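Local coordinates for protein histidinol dehydrogenase (Elizabethkingia anophelis NUHP1, PDB 6AN0) that probably catalyses the last step of histidine biosynthesis, the zinc-dependent oxidation of L-histidinol to L-histidine with two molecules of NAD+, at residues A[108-111]-A[117-120]; A[152-157]-A[389-394]. All coordinates share one frame; numbering follows the deposited sequence.

Contact 1 (A[108-111]-A[117-120]). With HIS (histidine), chain U.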
loop_
_atom_site.group_PDB
_atom_site.type_symbol
_atom_site.label_atom_id
_atom_site.label_comp_id
_atom_site.label_asym_id
_atom_site.label_seq_id
_atom_site.Cartn_x
_atom_site.Cartn_y
_atom_site.Cartn_z
ATOM N N LYS A 108 13.294 2.781 -16.479
ATOM C CA LYS A 108 12.699 1.643 -17.165
ATOM C C LYS A 108 13.772 0.600 -17.435
ATOM O O LYS A 108 14.884 0.924 -17.862
ATOM C CB LYS A 108 12.044 2.096 -18.473
ATOM C CG LYS A 108 11.463 0.981 -19.338
ATOM C CD LYS A 108 10.589 1.583 -20.435
ATOM C CE LYS A 108 10.458 0.665 -21.628
ATOM N NZ LYS A 108 9.616 1.303 -22.683
ATOM N N ASN A 109 13.443 -0.657 -17.164
ATOM C CA ASN A 109 14.429 -1.737 -17.199
ATOM C C ASN A 109 13.775 -2.948 -17.858
ATOM O O ASN A 109 13.062 -3.706 -17.195
ATOM C CB ASN A 109 14.912 -2.058 -15.789
ATOM C CG ASN A 109 16.099 -2.999 -15.781
ATOM O OD1 ASN A 109 16.754 -3.190 -16.801
ATOM N ND2 ASN A 109 16.380 -3.594 -14.626
ATOM N N ILE A 110 14.030 -3.145 -19.151
ATOM C CA ILE A 110 13.391 -4.241 -19.875
ATOM C C ILE A 110 14.114 -5.550 -19.579
ATOM O O ILE A 110 15.326 -5.680 -19.793
ATOM C CB ILE A 110 13.335 -3.959 -21.384
ATOM C CG1 ILE A 110 12.442 -2.742 -21.649
ATOM C CG2 ILE A 110 12.751 -5.169 -22.114
ATOM C CD1 ILE A 110 12.419 -2.305 -23.104
ATOM N N ILE A 111 13.365 -6.527 -19.078
ATOM C CA ILE A 111 13.899 -7.811 -18.642
ATOM C C ILE A 111 13.506 -8.850 -19.680
ATOM O O ILE A 111 12.314 -9.029 -19.962
ATOM C CB ILE A 111 13.355 -8.197 -17.253
ATOM C CG1 ILE A 111 13.568 -7.061 -16.242
ATOM C CG2 ILE A 111 13.907 -9.545 -16.782
ATOM C CD1 ILE A 111 15.009 -6.643 -16.056
ATOM N N VAL A 117 10.530 -13.074 -24.709
ATOM C CA VAL A 117 9.580 -12.627 -23.706
ATOM C C VAL A 117 10.224 -11.460 -22.979
ATOM O O VAL A 117 11.166 -11.656 -22.202
ATOM C CB VAL A 117 9.208 -13.741 -22.719
ATOM C CG1 VAL A 117 8.217 -13.215 -21.689
ATOM C CG2 VAL A 117 8.662 -14.970 -23.468
ATOM N N ASN A 118 9.719 -10.252 -23.217
ATOM C CA ASN A 118 10.238 -9.045 -22.588
ATOM C C ASN A 118 9.186 -8.480 -21.638
ATOM O O ASN A 118 8.034 -8.276 -22.037
ATOM C CB ASN A 118 10.620 -8.000 -23.641
ATOM C CG ASN A 118 11.912 -8.339 -24.367
ATOM O OD1 ASN A 118 12.871 -8.832 -23.766
ATOM N ND2 ASN A 118 11.940 -8.083 -25.665
ATOM N N CYS A 119 9.592 -8.214 -20.392
ATOM C CA CYS A 119 8.714 -7.707 -19.340
ATOM C C CYS A 119 9.337 -6.477 -18.689
ATOM O O CYS A 119 10.551 -6.397 -18.528
ATOM C CB CYS A 119 8.457 -8.756 -18.238
ATOM S SG CYS A 119 7.835 -10.360 -18.803
ATOM N N TRP A 120 8.497 -5.532 -18.269
ATOM C CA TRP A 120 9.026 -4.376 -17.554
ATOM C C TRP A 120 7.890 -3.713 -16.802
ATOM O O TRP A 120 6.731 -4.126 -16.902
ATOM C CB TRP A 120 9.728 -3.387 -18.503
ATOM C CG TRP A 120 8.827 -2.649 -19.482
ATOM C CD1 TRP A 120 8.292 -1.401 -19.328
ATOM C CD2 TRP A 120 8.400 -3.112 -20.772
ATOM N NE1 TRP A 120 7.548 -1.061 -20.438
ATOM C CE2 TRP A 120 7.604 -2.090 -21.341
ATOM C CE3 TRP A 120 8.618 -4.284 -21.503
ATOM C CZ2 TRP A 120 7.007 -2.219 -22.597
ATOM C CZ3 TRP A 120 8.026 -4.407 -22.760
ATOM C CH2 TRP A 120 7.236 -3.376 -23.292
HETATM N N HIS U . 10.776 3.370 -15.281
HETATM C CA HIS U . 9.359 3.587 -15.063
HETATM C C HIS U . 8.762 4.578 -16.059
HETATM O O HIS U . 7.835 5.324 -15.725
HETATM C CB HIS U . 9.119 4.063 -13.636
HETATM C CG HIS U . 8.809 2.956 -12.678
HETATM N ND1 HIS U . 8.702 1.641 -13.075
HETATM C CD2 HIS U . 8.581 2.967 -11.345
HETATM C CE1 HIS U . 8.427 0.889 -12.026
HETATM N NE2 HIS U . 8.353 1.669 -10.964
HETATM O OXT HIS U . 9.179 4.645 -17.218
#
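W120 and K108 meet where the incoming loop 108-111 starts to run antiparallel to strand 117-120. K108 lies over one face of the indole, with CE 3.8 Å from the centroid of the five-membered ring, a CH-pi contact. Its CG is anti to the backbone N (chi1 176°) and the chain is extended beyond, which carries CE to the ring. I110 CG1 sits near the rim of the indole, 4.1 Å from W120 CE3, on the same side as K108. N109 O rests 3.6 Å from W120 CB.

The tight end is the I111 and C119 pair of a beta hairpin. I111 N donates to C119 O at 2.9 Å, and C119 N returns a bond to I111 O, also 2.9 Å. Both are nearly straight, at 166° and 167°. N118 CA adds a CA-H...O contact to I111 O. C119 is buried, and its side chain packs on F100 of the second subunit.

The outer side is looser. I110 CG2 touches N118 CB at 3.9 Å, and N109 points away and is exposed. Beyond the hairpin W120 stacks with F396, and its NE1 bonds to E122.

K108 N comes within 2.8 Å of the bound histidine N. The paired backbone bonds of I111 and C119 set the hairpin, while the lysine contributes mainly its aliphatic chain to the indole; its ammonium has a long, weak ion pair with E122.

Contact 2 (A[152-157]-A[389-394]). With HIS (histidine), chain U; EDO (1,2-ethanediol), chain D.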
loop_
_atom_site.group_PDB
_atom_site.type_symbol
_atom_site.label_atom_id
_atom_site.label_comp_id
_atom_site.label_asym_id
_atom_site.label_seq_id
_atom_site.Cartn_x
_atom_site.Cartn_y
_atom_site.Cartn_z
ATOM N N GLN A 152 3.338 16.214 -6.688
ATOM C CA GLN A 152 3.686 16.966 -7.889
ATOM C C GLN A 152 4.739 16.233 -8.704
ATOM O O GLN A 152 4.619 16.133 -9.929
ATOM C CB GLN A 152 4.161 18.376 -7.513
ATOM C CG GLN A 152 3.058 19.273 -6.953
ATOM C CD GLN A 152 2.064 19.755 -8.016
ATOM O OE1 GLN A 152 1.780 19.056 -8.997
ATOM N NE2 GLN A 152 1.537 20.964 -7.823
ATOM N N LEU A 153 5.751 15.675 -8.036
ATOM C CA LEU A 153 6.821 14.979 -8.741
ATOM C C LEU A 153 6.315 13.755 -9.482
ATOM O O LEU A 153 6.833 13.423 -10.558
ATOM C CB LEU A 153 7.915 14.567 -7.759
ATOM C CG LEU A 153 8.864 15.670 -7.289
ATOM C CD1 LEU A 153 9.672 15.137 -6.112
ATOM C CD2 LEU A 153 9.788 16.094 -8.428
ATOM N N ALA A 154 5.322 13.066 -8.913
ATOM C CA ALA A 154 4.726 11.898 -9.553
ATOM C C ALA A 154 3.920 12.251 -10.799
ATOM O O ALA A 154 3.648 11.361 -11.615
ATOM C CB ALA A 154 3.819 11.166 -8.556
ATOM N N GLY A 155 3.526 13.511 -10.960
ATOM C CA GLY A 155 2.680 13.897 -12.077
ATOM C C GLY A 155 1.196 13.835 -11.789
ATOM O O GLY A 155 0.396 13.792 -12.732
ATOM N N CYS A 156 0.803 13.820 -10.518
ATOM C CA CYS A 156 -0.613 13.802 -10.159
ATOM C C CYS A 156 -1.287 15.097 -10.620
ATOM O O CYS A 156 -0.847 16.191 -10.260
ATOM C CB CYS A 156 -0.763 13.626 -8.646
ATOM S SG CYS A 156 0.051 12.122 -7.988
ATOM N N LYS A 157 -2.351 14.967 -11.418
ATOM C CA LYS A 157 -2.909 16.121 -12.119
ATOM C C LYS A 157 -3.843 16.952 -11.245
ATOM O O LYS A 157 -3.947 18.172 -11.431
ATOM C CB LYS A 157 -3.664 15.657 -13.369
ATOM N N SER A 389 4.133 6.221 -3.013
ATOM C CA SER A 389 2.770 6.323 -2.504
ATOM C C SER A 389 1.824 6.978 -3.498
ATOM O O SER A 389 0.606 6.884 -3.325
ATOM C CB SER A 389 2.741 7.125 -1.189
ATOM O OG SER A 389 3.734 6.677 -0.291
ATOM N N PHE A 390 2.352 7.651 -4.517
ATOM C CA PHE A 390 1.543 8.493 -5.387
ATOM C C PHE A 390 1.409 7.935 -6.795
ATOM O O PHE A 390 0.849 8.608 -7.672
ATOM C CB PHE A 390 2.138 9.906 -5.426
ATOM C CG PHE A 390 2.062 10.622 -4.098
ATOM C CD1 PHE A 390 0.941 11.389 -3.773
ATOM C CD2 PHE A 390 3.088 10.498 -3.169
ATOM C CE1 PHE A 390 0.859 12.046 -2.553
ATOM C CE2 PHE A 390 3.017 11.144 -1.944
ATOM C CZ PHE A 390 1.890 11.923 -1.638
ATOM N N ILE A 391 1.903 6.718 -7.036
ATOM C CA ILE A 391 1.948 6.137 -8.369
ATOM C C ILE A 391 1.367 4.732 -8.334
ATOM O O ILE A 391 1.216 4.119 -7.276
ATOM C CB ILE A 391 3.391 6.092 -8.918
ATOM C CG1 ILE A 391 4.275 5.262 -7.978
ATOM C CG2 ILE A 391 3.936 7.497 -9.054
ATOM C CD1 ILE A 391 5.668 4.940 -8.548
ATOM N N LYS A 392 1.052 4.228 -9.525
ATOM C CA LYS A 392 0.831 2.814 -9.775
ATOM C C LYS A 392 1.978 2.325 -10.647
ATOM O O LYS A 392 2.405 3.032 -11.563
ATOM C CB LYS A 392 -0.506 2.563 -10.492
ATOM C CG LYS A 392 -1.760 3.220 -9.868
ATOM C CD LYS A 392 -2.121 4.563 -10.509
ATOM C CE LYS A 392 -2.640 4.401 -11.941
ATOM N NZ LYS A 392 -3.105 5.690 -12.551
ATOM N N LYS A 393 2.475 1.119 -10.366
ATOM C CA LYS A 393 3.518 0.506 -11.184
ATOM C C LYS A 393 2.844 -0.526 -12.078
ATOM O O LYS A 393 2.426 -1.589 -11.606
ATOM C CB LYS A 393 4.613 -0.121 -10.321
ATOM C CG LYS A 393 5.296 0.902 -9.391
ATOM C CD LYS A 393 6.595 0.355 -8.782
ATOM C CE LYS A 393 7.241 1.384 -7.853
ATOM N NZ LYS A 393 8.521 0.887 -7.256
ATOM N N ILE A 394 2.716 -0.191 -13.361
ATOM C CA ILE A 394 2.024 -1.028 -14.336
ATOM C C ILE A 394 3.035 -1.998 -14.942
ATOM O O ILE A 394 4.125 -1.586 -15.349
ATOM C CB ILE A 394 1.373 -0.158 -15.424
ATOM C CG1 ILE A 394 0.368 0.826 -14.788
ATOM C CG2 ILE A 394 0.707 -1.037 -16.491
ATOM C CD1 ILE A 394 -0.286 1.757 -15.805
HETATM N N HIS U . 10.776 3.370 -15.281
HETATM C CA HIS U . 9.359 3.587 -15.063
HETATM C C HIS U . 8.762 4.578 -16.059
HETATM O O HIS U . 7.835 5.324 -15.725
HETATM C CB HIS U . 9.119 4.063 -13.636
HETATM C CG HIS U . 8.809 2.956 -12.678
HETATM N ND1 HIS U . 8.702 1.641 -13.075
HETATM C CD2 HIS U . 8.581 2.967 -11.345
HETATM C CE1 HIS U . 8.427 0.889 -12.026
HETATM N NE2 HIS U . 8.353 1.669 -10.964
HETATM O OXT HIS U . 9.179 4.645 -17.218
HETATM C C1 EDO D . 2.883 4.553 2.347
HETATM O O1 EDO D . 3.355 4.223 1.034
HETATM C C2 EDO D . 1.751 5.548 2.121
HETATM O O2 EDO D . 0.896 4.965 1.150
#
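A154 and C156 rest against F390 and I391 where the end of helix 142-154 packs against the start of strand 391-399. Along the helix, Q152 comes first. Its side chain points away from the strand, and its NE2 bonds to I182 O. L153 packs on H101 and A102 of helix 84-102.

A154 makes the first touch. Its CB points toward the strand and touches two neighbours, I391 CG2 at 3.7 Å and F390 CB at 3.8 Å. I391 presents that methyl because CG1 takes the position between the backbone N and the carbonyl carbon (chi1 59°), leaving CG2 beside the N.

G155 then ends the helix in a Schellman motif. Its phi is positive, 91°, and its N bonds to Q152 O at 3.0 Å.

C156 again directs its side chain toward the strand. Its SG reaches F390, 4.0 Å from CB and 3.6 Å from the backbone O. Beyond CB, F390 packs on P150 and A151 earlier in the helix, and its ring stacks with F213.

F390 and K392 form backbone hydrogen bonds with I126 and R124 of strand 117-132. What the 389-394 segment offers the helix end is mostly apolar carbon. The 144 Å² contact is van der Waals packing between the end of the helix and the lead-in to strand 391-399, with C156 SG also lying near F390 O.

How the contacts relate
Contacts 1 and 2 follow one another in the chain and have centres 20 Å apart; their nearest atoms are about 4 Å apart without touching. They reach one sheet, in which strands 117-132 and 391-399 are antiparallel neighbours: W120 pairs with F396 and F390 with I126. The bound histidine lies in reach of both. K108 N approaches its amino N. K393 CD lies very close to its NE2, 3.1 Å, a doubtful short approach; the ligand is hydrogen-bonded to A123 N and E106 O. This pocket differs from the zinc site of H266 and D364. Both contacts meet the second subunit, and K393 NZ forms salt bridges to E106 and to D388 of that second subunit.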